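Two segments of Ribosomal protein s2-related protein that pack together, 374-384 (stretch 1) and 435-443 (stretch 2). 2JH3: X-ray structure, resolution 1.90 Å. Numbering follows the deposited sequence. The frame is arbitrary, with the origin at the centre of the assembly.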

# COMPACT_ATOMS: atom_id res chain seq x y z
N ALA A 374 -20.27 4.09 5.70
CA ALA A 374 -20.56 5.49 5.49
C ALA A 374 -20.35 6.01 4.09
O ALA A 374 -20.71 7.12 3.83
CB ALA A 374 -19.81 6.42 6.52
N VAL A 375 -19.84 5.17 3.19
CA VAL A 375 -19.54 5.58 1.86
C VAL A 375 -20.83 5.94 1.09
O VAL A 375 -20.86 6.89 0.35
CB VAL A 375 -18.66 4.50 1.16
CG1 VAL A 375 -18.56 4.74 -0.30
CG2 VAL A 375 -17.26 4.46 1.76
N ILE A 376 -21.86 5.12 1.18
CA ILE A 376 -23.10 5.41 0.43
C ILE A 376 -23.76 6.76 0.82
O ILE A 376 -24.04 7.60 -0.03
CB ILE A 376 -24.13 4.22 0.58
CG1 ILE A 376 -23.71 2.96 -0.21
CG2 ILE A 376 -25.53 4.69 0.24
CD1 ILE A 376 -23.12 3.14 -1.40
N GLU A 377 -23.89 6.98 2.11
CA GLU A 377 -24.51 8.14 2.70
C GLU A 377 -23.70 9.42 2.43
O GLU A 377 -24.25 10.48 2.16
CB GLU A 377 -24.59 7.88 4.21
CG GLU A 377 -25.53 6.71 4.65
CD GLU A 377 -24.84 5.37 4.89
OE1 GLU A 377 -23.72 5.20 4.44
OE2 GLU A 377 -25.48 4.47 5.47
N GLU A 378 -22.39 9.35 2.58
CA GLU A 378 -21.49 10.49 2.31
C GLU A 378 -21.42 10.86 0.90
O GLU A 378 -21.45 12.04 0.56
CB GLU A 378 -20.08 10.18 2.82
CG GLU A 378 -20.07 10.22 4.26
CD GLU A 378 -18.73 9.83 4.88
OE1 GLU A 378 -17.86 9.27 4.17
OE2 GLU A 378 -18.56 10.05 6.12
N SER A 379 -21.32 9.86 0.02
CA SER A 379 -21.31 10.10 -1.40
C SER A 379 -22.63 10.76 -1.88
O SER A 379 -22.60 11.73 -2.68
CB SER A 379 -21.02 8.80 -2.16
OG SER A 379 -19.65 8.34 -1.89
N TYR A 380 -23.76 10.26 -1.34
CA TYR A 380 -25.10 10.78 -1.65
C TYR A 380 -25.18 12.23 -1.24
O TYR A 380 -25.64 13.10 -2.00
CB TYR A 380 -26.18 9.99 -0.95
CG TYR A 380 -27.56 10.49 -1.30
CD1 TYR A 380 -28.14 10.11 -2.46
CD2 TYR A 380 -28.27 11.37 -0.44
CE1 TYR A 380 -29.41 10.59 -2.84
CE2 TYR A 380 -29.54 11.84 -0.78
CZ TYR A 380 -30.09 11.47 -2.00
OH TYR A 380 -31.37 11.91 -2.39
N ALA A 381 -24.78 12.49 -0.02
CA ALA A 381 -24.80 13.84 0.53
C ALA A 381 -23.90 14.83 -0.23
O ALA A 381 -24.27 15.97 -0.46
CB ALA A 381 -24.38 13.77 1.93
N HIS A 382 -22.74 14.36 -0.66
CA HIS A 382 -21.86 15.21 -1.43
C HIS A 382 -22.45 15.61 -2.78
O HIS A 382 -22.42 16.77 -3.10
CB HIS A 382 -20.48 14.57 -1.57
CG HIS A 382 -19.46 15.50 -2.15
ND1 HIS A 382 -19.15 16.72 -1.59
CD2 HIS A 382 -18.65 15.35 -3.21
CE1 HIS A 382 -18.18 17.28 -2.27
NE2 HIS A 382 -17.86 16.48 -3.27
N GLU A 383 -23.05 14.67 -3.52
CA GLU A 383 -23.74 14.94 -4.78
C GLU A 383 -24.93 15.96 -4.66
O GLU A 383 -25.21 16.74 -5.58
CB GLU A 383 -24.27 13.65 -5.37
CG GLU A 383 -23.30 12.73 -5.97
CD GLU A 383 -22.54 13.20 -7.25
OE1 GLU A 383 -22.69 14.33 -7.76
OE2 GLU A 383 -21.74 12.39 -7.72
N HIS A 384 -25.60 15.92 -3.53
CA HIS A 384 -26.60 16.88 -3.16
C HIS A 384 -26.03 18.13 -2.52
O HIS A 384 -26.75 18.89 -1.90
CB HIS A 384 -27.60 16.25 -2.19
CG HIS A 384 -28.75 15.61 -2.88
ND1 HIS A 384 -29.24 16.09 -4.08
CD2 HIS A 384 -29.51 14.54 -2.56
CE1 HIS A 384 -30.25 15.31 -4.47
NE2 HIS A 384 -30.42 14.36 -3.57
N THR A 435 -10.91 18.84 -3.74
CA THR A 435 -12.32 18.81 -4.19
C THR A 435 -12.62 17.51 -4.95
O THR A 435 -11.75 16.89 -5.53
CB THR A 435 -12.62 20.04 -5.11
OG1 THR A 435 -11.70 20.03 -6.20
CG2 THR A 435 -12.48 21.34 -4.34
N LEU A 436 -13.88 17.13 -4.99
CA LEU A 436 -14.37 15.92 -5.64
C LEU A 436 -15.62 16.30 -6.47
O LEU A 436 -16.69 16.58 -5.91
CB LEU A 436 -14.77 14.84 -4.59
CG LEU A 436 -15.27 13.50 -5.07
CD1 LEU A 436 -14.23 12.80 -5.89
CD2 LEU A 436 -15.74 12.61 -3.88
N GLY A 437 -15.46 16.29 -7.78
CA GLY A 437 -16.50 16.76 -8.65
C GLY A 437 -17.58 15.75 -8.96
O GLY A 437 -18.71 16.15 -9.33
N GLN A 438 -17.24 14.47 -8.89
CA GLN A 438 -18.10 13.34 -9.27
C GLN A 438 -17.85 12.17 -8.31
O GLN A 438 -16.68 11.83 -8.02
CB GLN A 438 -17.77 12.86 -10.64
CG GLN A 438 -18.22 13.79 -11.81
CD GLN A 438 -17.63 13.38 -13.12
OE1 GLN A 438 -16.39 13.45 -13.32
NE2 GLN A 438 -18.47 12.93 -14.03
N THR A 439 -18.92 11.58 -7.80
CA THR A 439 -18.82 10.42 -6.93
C THR A 439 -19.24 9.14 -7.62
O THR A 439 -19.62 9.12 -8.79
CB THR A 439 -19.66 10.50 -5.67
OG1 THR A 439 -21.03 10.30 -6.03
CG2 THR A 439 -19.49 11.81 -4.93
N ILE A 440 -19.20 8.03 -6.85
CA ILE A 440 -19.79 6.81 -7.30
C ILE A 440 -21.13 6.93 -7.92
O ILE A 440 -21.44 6.18 -8.90
CB ILE A 440 -19.86 5.75 -6.13
CG1 ILE A 440 -20.69 6.27 -4.98
CG2 ILE A 440 -18.40 5.39 -5.78
CD1 ILE A 440 -20.90 5.16 -3.86
N PHE A 441 -21.93 7.82 -7.38
CA PHE A 441 -23.27 8.06 -7.96
C PHE A 441 -23.31 8.75 -9.33
O PHE A 441 -24.35 8.66 -10.05
CB PHE A 441 -24.15 8.77 -6.96
CG PHE A 441 -24.53 7.91 -5.79
CD1 PHE A 441 -25.20 6.71 -5.99
CD2 PHE A 441 -24.22 8.26 -4.55
CE1 PHE A 441 -25.50 5.90 -4.94
CE2 PHE A 441 -24.50 7.43 -3.48
CZ PHE A 441 -25.14 6.27 -3.67
N SER A 442 -22.21 9.40 -9.72
CA SER A 442 -22.03 9.88 -11.09
C SER A 442 -21.28 8.89 -11.99
O SER A 442 -20.79 9.26 -13.05
CB SER A 442 -21.28 11.20 -11.16
OG SER A 442 -21.98 12.15 -10.37
N GLY A 443 -21.13 7.66 -11.56
CA GLY A 443 -20.46 6.65 -12.35
C GLY A 443 -18.94 6.63 -12.23
O GLY A 443 -18.26 5.94 -13.01
O HOH W 1 -21.34 15.36 -9.81

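The apolar centre of this contact forms where Ile440 and Phe441, a short 3-10 segment, lie against one side of the helix 375-383. The CA-to-CB bond of Ile440 points sideways, but its long side chain carries CD1 back to the helix, 3.9 Å from CD1 of Ile376 and 4.3 Å from CG1 of Val375. Branched aliphatic chains suit this buried spot, since they fill it without polar groups that would need partners. Phe441 points toward the helix and lays its ring edge against the backbone: CE2 is 3.5 Å from Ile376 O and 3.6 Å from Tyr380 N, two atoms already paired in a helical hydrogen bond. Phe441 CZ also meets Ile376 CG2 at 4.2 Å, and Phe441 CE2 meets Tyr380 CB at 4.0 Å.

Ser379 touches both residues, its CB 3.8 Å from Ile440 CG1 and 4.0 Å from Phe441 CE2. Its small side chain allows close approach, and its hydroxyl is satisfied within the helix, OG donating to Val375 O at 2.9 Å. Next comes Thr439, with both characters of its side chain in use: CG2 lies 3.8 Å from Ser379 O and 4.0 Å from His382 CD2, while OG1 is left for polar work.

Toward the end of the helix the contact becomes polar. His382 NE2 donates to Leu436 O at 2.9 Å; the acceptor lies near the ring plane, where an imidazole N-H can reach it. Glu383 gathers the loop about one carboxylate oxygen. Its OE2 accepts from Thr439 N at 2.9 Å, Thr439 OG1 at 2.8 Å and Ser442 OG at 2.7 Å, a convergence suited to an anionic acceptor. Thr439 OG1 in turn accepts from Phe441 N at 3.0 Å, bracing the turn. At the outer edge, a water donates to Glu383 OE1 at 2.7 Å and Gly437 O at 2.8 Å, bridging helix and loop.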